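Local coordinates for protein Udp-n-acetylglucosamine pyrophosphorylase (Trypanosoma brucei, PDB 4BQH) that probably catalyses the reaction of UTP with N-acetyl-alpha-D-glucosamine 1-phosphate to give UDP-N-acetyl-alpha-D-glucosamine and diphosphate, at residues D9-R14 / Q41-L46; D21-A26 / I223-R228; H206-S211 / A243-P248. One frame throughout, in Å; residues are numbered along the deposited sequence.

The three contacts are a worked example of how a few local pairings tie successive parts of a chain together. From the N terminus, interaction 1 closes first, a short and mostly helical loop that joins helix 7-15 to the end of helix 32-44. Interaction 2 begins within that loop, on helix 21-29, and closes only at 223-228, tying this helix to the small sheet, so it crosses interaction 1. Interaction 3 opens later, on strand 205-209, and closes at 243-248, on the end of helix 241-246; it crosses interaction 2, since 223-228 lies between its segments. Interactions 1 and 2 touch through Ile23 and Ile42, interactions 1 and 3 through Leu46 and Ser211.

Interaction 1 (D9-R14 / Q41-L46)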
loop_
_atom_site.group_PDB
_atom_site.type_symbol
_atom_site.label_atom_id
_atom_site.label_comp_id
_atom_site.label_asym_id
_atom_site.label_seq_id
_atom_site.Cartn_x
_atom_site.Cartn_y
_atom_site.Cartn_z
ATOM N N ASP A 9 27.748 -16.434 13.650
ATOM C CA ASP A 9 28.485 -17.186 12.630
ATOM C C ASP A 9 27.820 -17.088 11.249
ATOM O O ASP A 9 28.515 -17.043 10.225
ATOM C CB ASP A 9 28.675 -18.645 13.071
ATOM C CG ASP A 9 29.765 -18.791 14.146
ATOM O OD1 ASP A 9 30.552 -17.838 14.364
ATOM O OD2 ASP A 9 29.840 -19.863 14.771
ATOM N N VAL A 10 26.486 -17.056 11.227
ATOM C CA VAL A 10 25.740 -16.846 9.974
ATOM C C VAL A 10 26.073 -15.466 9.403
ATOM O O VAL A 10 26.376 -15.339 8.204
ATOM C CB VAL A 10 24.208 -16.999 10.160
ATOM C CG1 VAL A 10 23.473 -16.663 8.859
ATOM C CG2 VAL A 10 23.865 -18.415 10.633
ATOM N N CYS A 11 26.066 -14.443 10.268
ATOM C CA CYS A 11 26.458 -13.089 9.826
ATOM C C CYS A 11 27.861 -13.067 9.275
ATOM O O CYS A 11 28.101 -12.472 8.238
ATOM C CB CYS A 11 26.329 -12.051 10.949
ATOM S SG CYS A 11 24.620 -11.740 11.363
ATOM N N ILE A 12 28.795 -13.731 9.970
ATOM C CA ILE A 12 30.167 -13.804 9.499
ATOM C C ILE A 12 30.256 -14.433 8.112
ATOM O O ILE A 12 30.988 -13.935 7.267
ATOM C CB ILE A 12 31.112 -14.487 10.536
ATOM C CG1 ILE A 12 31.233 -13.594 11.784
ATOM C CG2 ILE A 12 32.487 -14.738 9.922
ATOM C CD1 ILE A 12 31.944 -14.224 12.976
ATOM N N GLN A 13 29.498 -15.509 7.890
ATOM C CA GLN A 13 29.442 -16.174 6.584
ATOM C C GLN A 13 28.884 -15.213 5.534
ATOM O O GLN A 13 29.453 -15.058 4.437
ATOM C CB GLN A 13 28.584 -17.446 6.673
ATOM C CG GLN A 13 28.753 -18.418 5.508
ATOM C CD GLN A 13 28.013 -19.741 5.708
ATOM N N ARG A 14 27.797 -14.530 5.893
ATOM C CA ARG A 14 27.193 -13.550 4.969
ATOM C C ARG A 14 28.128 -12.422 4.568
ATOM O O ARG A 14 28.040 -11.951 3.449
ATOM C CB ARG A 14 25.888 -12.994 5.514
ATOM C CG ARG A 14 24.780 -14.037 5.576
ATOM C CD ARG A 14 23.560 -13.499 6.278
ATOM N NE ARG A 14 23.027 -12.336 5.559
ATOM C CZ ARG A 14 22.186 -11.453 6.078
ATOM N NH1 ARG A 14 21.763 -11.584 7.332
ATOM N NH2 ARG A 14 21.774 -10.423 5.339
ATOM N N GLN A 41 21.166 -6.777 14.235
ATOM C CA GLN A 41 20.733 -5.915 13.124
ATOM C C GLN A 41 20.808 -6.654 11.798
ATOM O O GLN A 41 19.831 -6.682 11.060
ATOM C CB GLN A 41 21.541 -4.630 13.059
ATOM C CG GLN A 41 21.094 -3.710 11.921
ATOM C CD GLN A 41 22.045 -2.544 11.686
ATOM O OE1 GLN A 41 23.223 -2.609 12.043
ATOM N NE2 GLN A 41 21.532 -1.466 11.073
ATOM N N ILE A 42 21.949 -7.253 11.501
ATOM C CA ILE A 42 22.128 -7.918 10.203
ATOM C C ILE A 42 21.178 -9.119 10.079
ATOM O O ILE A 42 20.646 -9.381 9.001
ATOM C CB ILE A 42 23.596 -8.315 9.967
ATOM C CG1 ILE A 42 24.483 -7.068 9.872
ATOM C CG2 ILE A 42 23.766 -9.187 8.727
ATOM C CD1 ILE A 42 25.957 -7.384 10.048
ATOM N N THR A 43 20.933 -9.797 11.199
ATOM C CA THR A 43 19.998 -10.939 11.259
ATOM C C THR A 43 18.516 -10.564 11.121
ATOM O O THR A 43 17.788 -11.154 10.310
ATOM C CB THR A 43 20.223 -11.758 12.566
ATOM O OG1 THR A 43 21.584 -12.209 12.603
ATOM C CG2 THR A 43 19.313 -12.963 12.620
ATOM N N ASN A 44 18.073 -9.589 11.910
ATOM C CA ASN A 44 16.659 -9.267 12.067
ATOM C C ASN A 44 16.174 -8.102 11.233
ATOM O O ASN A 44 14.970 -8.014 10.960
ATOM C CB ASN A 44 16.344 -8.974 13.527
ATOM C CG ASN A 44 16.747 -10.111 14.433
ATOM O OD1 ASN A 44 16.726 -11.278 14.025
ATOM N ND2 ASN A 44 17.144 -9.781 15.654
ATOM N N GLU A 45 17.083 -7.195 10.871
ATOM C CA GLU A 45 16.685 -5.988 10.126
ATOM C C GLU A 45 17.177 -6.012 8.692
ATOM O O GLU A 45 16.648 -5.269 7.868
ATOM C CB GLU A 45 17.219 -4.713 10.788
ATOM C CG GLU A 45 16.715 -4.518 12.205
ATOM C CD GLU A 45 17.260 -3.235 12.801
ATOM O OE1 GLU A 45 17.051 -2.154 12.207
ATOM O OE2 GLU A 45 17.909 -3.306 13.854
ATOM N N LEU A 46 18.219 -6.795 8.419
ATOM C CA LEU A 46 18.720 -6.969 7.040
ATOM C C LEU A 46 18.700 -8.437 6.600
ATOM O O LEU A 46 19.561 -8.887 5.836
ATOM C CB LEU A 46 20.132 -6.373 6.867
ATOM C CG LEU A 46 20.106 -4.840 6.961
ATOM C CD1 LEU A 46 20.626 -4.463 8.324
ATOM C CD2 LEU A 46 20.923 -4.194 5.844
#
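Arg14 of helix 7-15 reaches across to the C-terminal end of helix 32-44, where its guanidinium holds the carbonyls of Ile42 and Leu46. The arrangement is a helix-helix packing contact at the C-terminal end of helix 32-44, within the N-terminal helices of this UDPGP-family enzyme, and it illustrates how one arginine can bind the last turn of a helix together with the loop that follows. The side chain bends at chi3 (61°), which turns NE out of the line of the carbons before it, and the two terminal nitrogens divide the work. NH1 donates to Ile42 O at 3.0 Å, arriving above the carbonyl plane, 59° out of it. NH2 donates to Leu46 O at 2.7 Å with an N-H...O angle of 154°, and it has a further carbonyl partner in Val49 O. A positive group beside carbonyls at a helix C terminus is probably favourable electrostatically.

The flat group also meets carbon. Ile42 CG2 lies over one guanidinium face, 3.4 Å from Arg14 NH1, while the two side chains run past one another, headed opposite ways. CG2 is placed there by being anti to the backbone N of Ile42. Phe51 of helix 51-64 touches both Arg14 and Ile42, adding an aromatic neighbour to the pair, and Leu27 of helix 21-29 packs on Cys11.

One turn earlier in helix 7-15, Cys11 comes in where the CA atoms of Cys11 and Ile42 are 6.8 Å apart. Its sulfur touches two residues of the other helix. Thr43 OG1, already hydrogen-bonded to Thr39 O in its own helix, is 3.3 Å from Cys11 SG, and Ile42 CG2 meets the same sulfur at 3.8 Å.

Interaction 2 (D21-A26 / I223-R228); sequences DHILTA and IIMENR
Strand 225-227, an outermost strand of a small three-stranded antiparallel sheet, and the residues leading into it are met by His22, Ile23 and Ala26 of helix 21-29. The strand carries a classic beta bulge, with Glu226 and Asn227 both facing Arg230, and the chain turns a corner at Glu226. The polar link lies before that corner. His22 NE2 donates to Ile223 O at 2.7 Å, in the carbonyl plane and on a lone pair, with an N-H...O angle of 153°. CG takes the crowded position between backbone N and carbonyl carbon (chi1 61°), and the ring extends from there toward Ile223. Its neighbour Ile23 places CG1 over one face of the imidazole, offset toward the rim, while Met225 CG comes to the ring edge, 4.2 Å from His22 CD2. Since Ile223 N is in turn hydrogen-bonded to Gln20 OE1, the N-terminal region holds both polar backbone atoms of Ile223.

Beside this link the contact is apolar. Ile23 and Ile223 cross at about a right angle, their CD1 atoms meeting at 3.7 Å. Met225, bent at chi2 (-62°), brings SD to 4.3 Å from Ile23 CG1. Farther along, Ala26 CB makes a looser approach to Arg228 O at 4.4 Å.

The contact thus joins an N-terminal helix to the edge of a sheet about 200 residues away in sequence. Several elements converge here: Ile231 of strand 230-234 packs on Ile23, Ile223 and Met225, Leu15 of helix 7-15 touches Ile23, and helix 32-44 supplies Ile42 against Ile23 and Leu38 against Ala26.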
loop_
_atom_site.group_PDB
_atom_site.type_symbol
_atom_site.label_atom_id
_atom_site.label_comp_id
_atom_site.label_asym_id
_atom_site.label_seq_id
_atom_site.Cartn_x
_atom_site.Cartn_y
_atom_site.Cartn_z
ATOM N N ASP A 21 34.937 -5.475 4.516
ATOM C CA ASP A 21 35.700 -6.140 5.576
ATOM C C ASP A 21 35.691 -5.433 6.931
ATOM O O ASP A 21 35.913 -6.074 7.964
ATOM C CB ASP A 21 37.132 -6.404 5.111
ATOM C CG ASP A 21 37.223 -7.536 4.117
ATOM O OD1 ASP A 21 36.229 -8.275 3.903
ATOM O OD2 ASP A 21 38.325 -7.701 3.540
ATOM N N HIS A 22 35.436 -4.124 6.941
ATOM C CA HIS A 22 35.331 -3.385 8.209
ATOM C C HIS A 22 34.173 -3.875 9.066
ATOM O O HIS A 22 34.253 -3.872 10.294
ATOM C CB HIS A 22 35.278 -1.879 7.961
ATOM C CG HIS A 22 34.083 -1.434 7.140
ATOM N ND1 HIS A 22 33.901 -1.814 5.854
ATOM C CD2 HIS A 22 32.983 -0.634 7.478
ATOM C CE1 HIS A 22 32.745 -1.279 5.392
ATOM N NE2 HIS A 22 32.192 -0.552 6.384
ATOM N N ILE A 23 33.098 -4.348 8.428
ATOM C CA ILE A 23 31.973 -4.931 9.160
ATOM C C ILE A 23 32.345 -6.319 9.688
ATOM O O ILE A 23 32.002 -6.683 10.809
ATOM C CB ILE A 23 30.721 -5.027 8.265
ATOM C CG1 ILE A 23 30.373 -3.628 7.718
ATOM C CG2 ILE A 23 29.544 -5.634 9.016
ATOM C CD1 ILE A 23 29.074 -3.581 6.958
ATOM N N LEU A 24 33.025 -7.098 8.851
ATOM C CA LEU A 24 33.444 -8.443 9.214
ATOM C C LEU A 24 34.336 -8.344 10.443
ATOM O O LEU A 24 34.151 -9.083 11.399
ATOM C CB LEU A 24 34.180 -9.101 8.042
ATOM C CG LEU A 24 34.530 -10.580 8.153
ATOM C CD1 LEU A 24 33.292 -11.424 8.426
ATOM C CD2 LEU A 24 35.222 -11.010 6.869
ATOM N N THR A 25 35.241 -7.369 10.428
ATOM C CA THR A 25 36.143 -7.057 11.556
ATOM C C THR A 25 35.380 -6.764 12.846
ATOM O O THR A 25 35.690 -7.330 13.915
ATOM C CB THR A 25 37.047 -5.854 11.194
ATOM O OG1 THR A 25 37.937 -6.249 10.149
ATOM C CG2 THR A 25 37.876 -5.360 12.391
ATOM N N ALA A 26 34.384 -5.883 12.749
ATOM C CA ALA A 26 33.529 -5.583 13.887
ATOM C C ALA A 26 32.863 -6.872 14.412
ATOM O O ALA A 26 32.921 -7.151 15.610
ATOM C CB ALA A 26 32.512 -4.511 13.528
ATOM N N ILE A 223 30.158 0.481 3.350
ATOM C CA ILE A 223 28.972 0.687 4.171
ATOM C C ILE A 223 29.347 1.614 5.327
ATOM O O ILE A 223 30.390 1.420 5.991
ATOM C CB ILE A 223 28.391 -0.648 4.683
ATOM C CG1 ILE A 223 27.761 -1.414 3.509
ATOM C CG2 ILE A 223 27.316 -0.419 5.741
ATOM C CD1 ILE A 223 27.318 -2.836 3.821
ATOM N N ILE A 224 28.506 2.617 5.562
ATOM C CA ILE A 224 28.741 3.553 6.647
ATOM C C ILE A 224 28.282 2.925 7.962
ATOM O O ILE A 224 27.271 2.233 8.004
ATOM C CB ILE A 224 28.000 4.874 6.395
ATOM C CG1 ILE A 224 28.561 5.575 5.145
ATOM C CG2 ILE A 224 28.077 5.793 7.630
ATOM C CD1 ILE A 224 27.641 6.629 4.551
ATOM N N MET A 225 29.058 3.147 9.029
ATOM C CA MET A 225 28.678 2.733 10.373
ATOM C C MET A 225 27.982 3.876 11.102
ATOM O O MET A 225 28.512 4.997 11.156
ATOM C CB MET A 225 29.928 2.301 11.175
ATOM C CG MET A 225 30.769 1.200 10.532
ATOM S SD MET A 225 29.818 -0.320 10.351
ATOM C CE MET A 225 29.720 -0.867 12.067
ATOM N N GLU A 226 26.792 3.609 11.638
ATOM C CA GLU A 226 26.127 4.571 12.515
ATOM C C GLU A 226 26.917 4.675 13.836
ATOM O O GLU A 226 27.125 5.773 14.385
ATOM C CB GLU A 226 24.692 4.148 12.784
ATOM C CG GLU A 226 23.887 5.183 13.565
ATOM C CD GLU A 226 22.405 4.862 13.650
ATOM O OE1 GLU A 226 21.954 3.842 13.081
ATOM O OE2 GLU A 226 21.680 5.649 14.291
ATOM N N ASN A 227 27.342 3.517 14.318
ATOM C CA ASN A 227 28.224 3.406 15.507
ATOM C C ASN A 227 28.910 2.045 15.471
ATOM O O ASN A 227 28.726 1.284 14.525
ATOM C CB ASN A 227 27.439 3.643 16.819
ATOM C CG ASN A 227 26.280 2.679 17.009
ATOM O OD1 ASN A 227 26.468 1.475 17.130
ATOM N ND2 ASN A 227 25.071 3.218 17.064
ATOM N N ARG A 228 29.709 1.713 16.488
ATOM C CA ARG A 228 30.482 0.495 16.412
ATOM C C ARG A 228 29.599 -0.764 16.411
ATOM O O ARG A 228 30.071 -1.844 16.042
ATOM C CB ARG A 228 31.554 0.464 17.520
ATOM C CG ARG A 228 32.674 1.471 17.246
ATOM C CD ARG A 228 33.765 1.367 18.278
ATOM N NE ARG A 228 34.379 0.045 18.233
ATOM C CZ ARG A 228 35.392 -0.343 18.992
ATOM N NH1 ARG A 228 35.948 0.489 19.903
ATOM N NH2 ARG A 228 35.838 -1.575 18.847
#

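Interaction 3 (H206-S211 / A243-P248). With 9VU ((3S)-3-[2-(1,3-benzodioxol-5-yl)-2-oxidanylidene-ethyl]-4-bromanyl-5-methyl-3-oxidanyl-1H-indol-2-one), chain C; SO4 (sulfate ion), chain D.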
loop_
_atom_site.group_PDB
_atom_site.type_symbol
_atom_site.label_atom_id
_atom_site.label_comp_id
_atom_site.label_asym_id
_atom_site.label_seq_id
_atom_site.Cartn_x
_atom_site.Cartn_y
_atom_site.Cartn_z
ATOM N N HIS A 206 -1.026 -12.277 8.617
ATOM C CA HIS A 206 0.338 -12.768 8.453
ATOM C C HIS A 206 1.267 -11.612 8.599
ATOM O O HIS A 206 1.248 -10.692 7.775
ATOM C CB HIS A 206 0.508 -13.412 7.067
ATOM C CG HIS A 206 -0.554 -14.448 6.735
ATOM N ND1 HIS A 206 -0.364 -15.761 6.927
ATOM C CD2 HIS A 206 -1.843 -14.313 6.220
ATOM C CE1 HIS A 206 -1.473 -16.449 6.559
ATOM N NE2 HIS A 206 -2.383 -15.561 6.129
ATOM N N PHE A 207 2.082 -11.625 9.644
ATOM C CA PHE A 207 3.069 -10.561 9.843
ATOM C C PHE A 207 4.395 -10.985 9.235
ATOM O O PHE A 207 4.858 -12.103 9.449
ATOM C CB PHE A 207 3.268 -10.295 11.332
ATOM C CG PHE A 207 2.024 -9.869 12.032
ATOM C CD1 PHE A 207 1.613 -8.539 12.013
ATOM C CD2 PHE A 207 1.253 -10.815 12.711
ATOM C CE1 PHE A 207 0.436 -8.168 12.667
ATOM C CE2 PHE A 207 0.096 -10.455 13.364
ATOM C CZ PHE A 207 -0.314 -9.123 13.339
ATOM N N PHE A 208 5.016 -10.100 8.470
ATOM C CA PHE A 208 6.283 -10.428 7.840
ATOM C C PHE A 208 7.141 -9.187 7.735
ATOM O O PHE A 208 6.698 -8.171 7.213
ATOM C CB PHE A 208 6.085 -11.147 6.476
ATOM C CG PHE A 208 5.522 -10.291 5.368
ATOM C CD1 PHE A 208 4.216 -9.750 5.436
ATOM C CD2 PHE A 208 6.282 -10.067 4.214
ATOM C CE1 PHE A 208 3.715 -8.977 4.387
ATOM C CE2 PHE A 208 5.782 -9.310 3.150
ATOM C CZ PHE A 208 4.497 -8.768 3.242
ATOM N N ALA A 209 8.372 -9.281 8.227
ATOM C CA ALA A 209 9.246 -8.102 8.268
ATOM C C ALA A 209 10.014 -7.925 6.983
ATOM O O ALA A 209 10.527 -8.903 6.399
ATOM C CB ALA A 209 10.227 -8.219 9.423
ATOM N N GLN A 210 10.105 -6.674 6.555
ATOM C CA GLN A 210 10.937 -6.309 5.416
ATOM C C GLN A 210 12.355 -6.131 5.903
ATOM O O GLN A 210 12.613 -6.068 7.126
ATOM C CB GLN A 210 10.446 -4.990 4.793
ATOM C CG GLN A 210 10.476 -3.788 5.724
ATOM C CD GLN A 210 9.655 -2.664 5.151
ATOM O OE1 GLN A 210 10.098 -1.967 4.226
ATOM N NE2 GLN A 210 8.414 -2.546 5.619
ATOM N N SER A 211 13.260 -6.000 4.947
ATOM C CA SER A 211 14.645 -5.661 5.248
ATOM C C SER A 211 14.963 -4.225 4.894
ATOM O O SER A 211 14.466 -3.679 3.917
ATOM C CB SER A 211 15.578 -6.623 4.528
ATOM O OG SER A 211 15.376 -7.917 5.102
ATOM N N ALA A 243 11.460 -9.237 -1.664
ATOM C CA ALA A 243 12.372 -9.917 -0.742
ATOM C C ALA A 243 11.654 -10.353 0.528
ATOM O O ALA A 243 11.874 -11.473 1.033
ATOM C CB ALA A 243 13.549 -8.997 -0.410
ATOM N N ALA A 244 10.776 -9.494 1.035
ATOM C CA ALA A 244 10.061 -9.805 2.256
ATOM C C ALA A 244 9.140 -11.025 2.087
ATOM O O ALA A 244 9.113 -11.878 2.964
ATOM C CB ALA A 244 9.312 -8.581 2.774
ATOM N N LEU A 245 8.427 -11.107 0.961
ATOM C CA LEU A 245 7.565 -12.251 0.669
ATOM C C LEU A 245 8.383 -13.514 0.392
ATOM O O LEU A 245 7.857 -14.605 0.495
ATOM C CB LEU A 245 6.652 -11.944 -0.525
ATOM C CG LEU A 245 5.502 -10.983 -0.242
ATOM C CD1 LEU A 245 4.933 -10.513 -1.580
ATOM C CD2 LEU A 245 4.395 -11.607 0.624
ATOM N N ALA A 246 9.677 -13.353 0.088
ATOM C CA ALA A 246 10.590 -14.473 -0.248
ATOM C C ALA A 246 11.256 -15.148 0.937
ATOM O O ALA A 246 11.768 -16.273 0.811
ATOM C CB ALA A 246 11.666 -14.003 -1.248
ATOM N N ALA A 247 11.258 -14.477 2.085
ATOM C CA ALA A 247 11.952 -14.951 3.282
ATOM C C ALA A 247 11.376 -16.283 3.777
ATOM O O ALA A 247 10.156 -16.426 3.866
ATOM C CB ALA A 247 11.864 -13.897 4.380
ATOM N N PRO A 248 12.246 -17.275 4.080
ATOM C CA PRO A 248 11.729 -18.526 4.648
ATOM C C PRO A 248 11.037 -18.317 5.990
ATOM O O PRO A 248 11.494 -17.515 6.806
ATOM C CB PRO A 248 12.998 -19.381 4.854
ATOM C CG PRO A 248 13.985 -18.826 3.898
ATOM C CD PRO A 248 13.700 -17.342 3.836
HETATM O OAN 9VU C . 19.870 -8.643 -1.484
HETATM C CAH 9VU C . 18.825 -9.283 -1.708
HETATM N NAG 9VU C . 18.536 -10.460 -1.146
HETATM C CAC 9VU C . 17.343 -10.897 -1.634
HETATM C CAB 9VU C . 16.694 -12.033 -1.359
HETATM C CAA 9VU C . 15.473 -12.376 -1.962
HETATM C CAF 9VU C . 14.940 -11.484 -2.900
HETATM C CAJ 9VU C . 13.696 -11.792 -3.549
HETATM C CAE 9VU C . 15.664 -10.298 -3.157
HETATM BR BRA 9VU C . 14.874 -9.084 -4.386
HETATM C CAD 9VU C . 16.841 -10.008 -2.536
HETATM C CAI 9VU C . 17.790 -8.927 -2.617
HETATM O OAL 9VU C . 18.394 -8.906 -3.913
HETATM C CAM 9VU C . 17.207 -7.499 -2.437
HETATM C CAO 9VU C . 16.680 -7.219 -1.014
HETATM O OAP 9VU C . 16.923 -8.054 -0.130
HETATM C CAQ 9VU C . 15.990 -5.993 -0.783
HETATM C CAV 9VU C . 15.500 -5.193 -1.818
HETATM C CAU 9VU C . 14.862 -4.034 -1.575
HETATM O OAY 9VU C . 14.318 -3.155 -2.467
HETATM C CAX 9VU C . 14.148 -1.937 -1.691
HETATM O OAW 9VU C . 13.961 -2.421 -0.355
HETATM C CAT 9VU C . 14.643 -3.607 -0.332
HETATM C CAS 9VU C . 15.070 -4.329 0.717
HETATM C CAR 9VU C . 15.739 -5.536 0.517
HETATM S S SO4 D . 2.327 -17.979 7.849
HETATM O O1 SO4 D . 2.040 -16.578 8.215
HETATM O O2 SO4 D . 3.794 -18.204 7.730
HETATM O O3 SO4 D . 1.685 -18.273 6.554
HETATM O O4 SO4 D . 1.850 -18.874 8.935
HETATM O O HOH W 1 9.737 -11.431 5.612
#
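A single water donates to two carbonyls, Ala209 O and Ala244 O, at 2.8 Å from each, and so bridges strand 205-209 to helix 241-246. The rest is mostly van der Waals packing. Phe208 holds CG between its backbone N and carbonyl carbon (chi1 69°), and the ring turns its CD2-CE2 side to the helix. Ala244 CB lies 3.6 Å from Phe208 CE2, while Ala244 O meets CD2 at the ring edge, near its plane. The side chains of Phe208 and Leu245 cross obliquely, with Leu245 CD2 3.7 Å from Phe208 CE2. The small Ala244 allows a close approach: its CB is also 3.8 Å from Gln210 CA. At the start of the segment, His206 ND1 donates to sulfate O1 at 2.8 Å; this ion, probably from the crystallisation liquor, is shared with Arg249 and His267.

At the other end Ser211, Ala243 and Ala246 line the inhibitor pocket, with Ala243 CB 3.5 Å from inhibitor OAP. A helix packed on a strand that pairs in parallel with 175-180 is the alpha/beta layering of the GT-A-type nucleotidyltransferase fold, here bordering the site of an allosteric inhibitor.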